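Local coordinates for protein Plm1 (Streptomyces sp. HK803, PDB 4HXY) that probably reduces, with NADPH, the beta-keto group of the growing polyketide chain in the first module of phoslactomycin biosynthesis, at residues W7-R13 with A170-T176. Residues are numbered along the deposited sequence; the frame is centred on the assembly and turned at random. Where two conformers were deposited one is given.
Sequences WFSETWR and ARRLVTT
R13 and A170 pair through both backbone amides at one end of two antiparallel strands, 7-13 and 170-175, whose axes run at 143° and approach to 4.6 Å; T11 with R172 and S9 with V174 repeat the two-bond pattern, and T176 N donates to W7 O at 3.0 Å. On the face bearing E10, W12, R171 and L173, the R171 chain lies extended across the indole of W12. Its CB sits over the six-membered ring, 3.8 Å from the centroid, in a CH-pi contact. With CG anti to the backbone N (chi1 -167°), the arginine carries its head beyond the ring to E10. There R171 NE donates to the anti lone pair of E10 OE1 at 2.7 Å, a salt bridge in the guanidinium plane, while the carboxylate stands 87° to that plane. W12 NE1 donates to the other oxygen, E10 OE2, at 3.0 Å from above the carboxylate plane, and a water joins OE1 to R171 NH2, so both carboxylate oxygens are held. R171 NH1 turns to Q160 and I326 O. Farther along, L173 CD2 packs against F8 CB at 3.8 Å. In the two-lobed ketoreductase, with its structural and catalytic Rossmann-type halves, this pair spans between the lobes: strand 167-175 pairs antiparallel with strand 160-164 on one side, and strand 6-14 with strand 408-412 on the other. On the opposite face T11 CG2 meets V174 CG2 at 3.7 Å and R172 CB; the R172 guanidinium pairs with E158.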
loop_
_atom_site.group_PDB
_atom_site.type_symbol
_atom_site.label_atom_id
_atom_site.label_comp_id
_atom_site.label_asym_id
_atom_site.label_seq_id
_atom_site.Cartn_x
_atom_site.Cartn_y
_atom_site.Cartn_z
ATOM N N TRP A 7 4.745 16.609 0.381
ATOM C CA TRP A 7 5.235 15.503 1.207
ATOM C C TRP A 7 4.246 15.291 2.328
ATOM O O TRP A 7 3.865 16.238 3.033
ATOM C CB TRP A 7 6.609 15.788 1.785
ATOM C CG TRP A 7 7.690 15.670 0.793
ATOM C CD1 TRP A 7 7.978 16.543 -0.217
ATOM C CD2 TRP A 7 8.663 14.626 0.707
ATOM N NE1 TRP A 7 9.078 16.097 -0.932
ATOM C CE2 TRP A 7 9.507 14.923 -0.386
ATOM C CE3 TRP A 7 8.906 13.479 1.444
ATOM C CZ2 TRP A 7 10.581 14.105 -0.737
ATOM C CZ3 TRP A 7 9.954 12.651 1.074
ATOM C CH2 TRP A 7 10.775 12.974 -0.004
ATOM N N PHE A 8 3.795 14.048 2.470
ATOM C CA PHE A 8 2.813 13.712 3.479
ATOM C C PHE A 8 3.179 12.411 4.169
ATOM O O PHE A 8 4.051 11.665 3.708
ATOM C CB PHE A 8 1.399 13.600 2.860
ATOM C CG PHE A 8 1.085 14.681 1.872
ATOM C CD1 PHE A 8 1.366 14.515 0.530
ATOM C CD2 PHE A 8 0.519 15.864 2.296
ATOM C CE1 PHE A 8 1.067 15.515 -0.389
ATOM C CE2 PHE A 8 0.222 16.880 1.397
ATOM C CZ PHE A 8 0.498 16.704 0.044
ATOM N N SER A 9 2.523 12.176 5.306
ATOM C CA SER A 9 2.692 10.952 6.071
ATOM C C SER A 9 1.391 10.580 6.771
ATOM O O SER A 9 0.637 11.445 7.164
ATOM C CB SER A 9 3.768 11.140 7.132
ATOM O OG SER A 9 4.078 9.903 7.751
ATOM N N GLU A 10 1.186 9.288 6.962
ATOM C CA GLU A 10 0.215 8.785 7.910
ATOM C C GLU A 10 0.588 9.219 9.326
ATOM O O GLU A 10 1.772 9.243 9.701
ATOM C CB GLU A 10 0.184 7.254 7.843
ATOM C CG GLU A 10 -0.829 6.617 8.749
ATOM C CD GLU A 10 -0.619 5.119 8.911
ATOM O OE1 GLU A 10 -1.387 4.353 8.311
ATOM O OE2 GLU A 10 0.312 4.711 9.643
ATOM N N THR A 11 -0.413 9.579 10.124
ATOM C CA THR A 11 -0.230 9.761 11.553
ATOM C C THR A 11 -1.526 9.327 12.253
ATOM O O THR A 11 -2.497 8.959 11.593
ATOM C CB THR A 11 0.170 11.220 11.902
ATOM O OG1 THR A 11 0.581 11.287 13.272
ATOM C CG2 THR A 11 -1.004 12.173 11.670
ATOM N N TRP A 12 -1.530 9.325 13.582
ATOM C CA TRP A 12 -2.651 8.816 14.360
ATOM C C TRP A 12 -2.980 9.788 15.475
ATOM O O TRP A 12 -2.066 10.359 16.102
ATOM C CB TRP A 12 -2.356 7.422 14.924
ATOM C CG TRP A 12 -2.198 6.411 13.845
ATOM C CD1 TRP A 12 -1.073 6.192 13.078
ATOM C CD2 TRP A 12 -3.188 5.498 13.360
ATOM N NE1 TRP A 12 -1.314 5.212 12.156
ATOM C CE2 TRP A 12 -2.599 4.766 12.303
ATOM C CE3 TRP A 12 -4.507 5.224 13.712
ATOM C CZ2 TRP A 12 -3.290 3.774 11.608
ATOM C CZ3 TRP A 12 -5.189 4.220 13.032
ATOM C CH2 TRP A 12 -4.571 3.513 11.986
ATOM N N ARG A 13 -4.275 10.015 15.655
ATOM C CA ARG A 13 -4.817 10.903 16.686
ATOM C C ARG A 13 -5.455 10.054 17.756
ATOM O O ARG A 13 -6.357 9.250 17.472
ATOM C CB ARG A 13 -5.862 11.826 16.068
ATOM C CG ARG A 13 -6.813 12.533 17.032
ATOM C CD ARG A 13 -6.101 13.538 17.907
ATOM N NE ARG A 13 -7.011 14.148 18.878
ATOM C CZ ARG A 13 -6.625 15.016 19.810
ATOM N NH1 ARG A 13 -5.354 15.389 19.873
ATOM N NH2 ARG A 13 -7.514 15.521 20.669
ATOM N N ALA A 170 -7.205 7.227 15.745
ATOM C CA ALA A 170 -7.796 7.430 14.414
ATOM C C ALA A 170 -6.754 7.880 13.416
ATOM O O ALA A 170 -5.915 8.749 13.719
ATOM C CB ALA A 170 -8.944 8.451 14.485
ATOM N N ARG A 171 -6.836 7.305 12.217
ATOM C CA ARG A 171 -5.836 7.533 11.147
ATOM C C ARG A 171 -6.031 8.884 10.477
ATOM O O ARG A 171 -7.169 9.297 10.213
ATOM C CB ARG A 171 -5.950 6.439 10.101
ATOM C CG ARG A 171 -4.793 6.378 9.138
ATOM C CD ARG A 171 -4.822 5.112 8.327
ATOM N NE ARG A 171 -3.804 5.117 7.272
ATOM C CZ ARG A 171 -4.003 5.482 6.012
ATOM N NH1 ARG A 171 -5.198 5.904 5.594
ATOM N NH2 ARG A 171 -2.974 5.450 5.173
ATOM N N ARG A 172 -4.913 9.554 10.219
ATOM C CA ARG A 172 -4.899 10.850 9.550
ATOM C C ARG A 172 -3.786 10.913 8.526
ATOM O O ARG A 172 -2.781 10.183 8.642
ATOM C CB ARG A 172 -4.644 11.944 10.563
ATOM C CG ARG A 172 -5.670 12.027 11.684
ATOM C CD ARG A 172 -6.980 12.536 11.178
ATOM N NE ARG A 172 -7.942 12.696 12.275
ATOM C CZ ARG A 172 -8.983 11.905 12.530
ATOM N NH1 ARG A 172 -9.242 10.842 11.779
ATOM N NH2 ARG A 172 -9.801 12.193 13.552
ATOM N N LEU A 173 -3.962 11.766 7.522
ATOM C CA LEU A 173 -2.926 12.048 6.529
ATOM C C LEU A 173 -2.565 13.502 6.691
ATOM O O LEU A 173 -3.454 14.355 6.657
ATOM C CB LEU A 173 -3.437 11.757 5.108
ATOM C CG LEU A 173 -2.539 11.800 3.862
ATOM C CD1 LEU A 173 -2.368 13.234 3.374
ATOM C CD2 LEU A 173 -1.178 11.072 4.109
ATOM N N VAL A 174 -1.296 13.771 6.975
ATOM C CA VAL A 174 -0.815 15.140 7.218
ATOM C C VAL A 174 0.445 15.454 6.413
ATOM O O VAL A 174 1.148 14.561 5.952
ATOM C CB VAL A 174 -0.519 15.368 8.695
ATOM C CG1 VAL A 174 -1.827 15.305 9.512
ATOM C CG2 VAL A 174 0.546 14.384 9.210
ATOM N N THR A 175 0.741 16.742 6.259
ATOM C CA THR A 175 2.015 17.147 5.698
ATOM C C THR A 175 3.186 16.743 6.602
ATOM O O THR A 175 3.052 16.612 7.824
ATOM C CB THR A 175 2.095 18.670 5.449
ATOM O OG1 THR A 175 1.994 19.367 6.692
ATOM C CG2 THR A 175 0.986 19.106 4.477
ATOM N N THR A 176 4.326 16.467 5.971
ATOM C CA THR A 176 5.611 16.358 6.677
ATOM C C THR A 176 6.636 17.245 6.004
ATOM O O THR A 176 6.455 17.670 4.860
ATOM C CB THR A 176 6.248 14.955 6.645
ATOM O OG1 THR A 176 6.422 14.527 5.278
ATOM C CG2 THR A 176 5.459 13.972 7.435
HETATM O O HOH W 1 6.667 12.272 4.325
HETATM O O HOH W 2 -0.565 3.888 5.341
#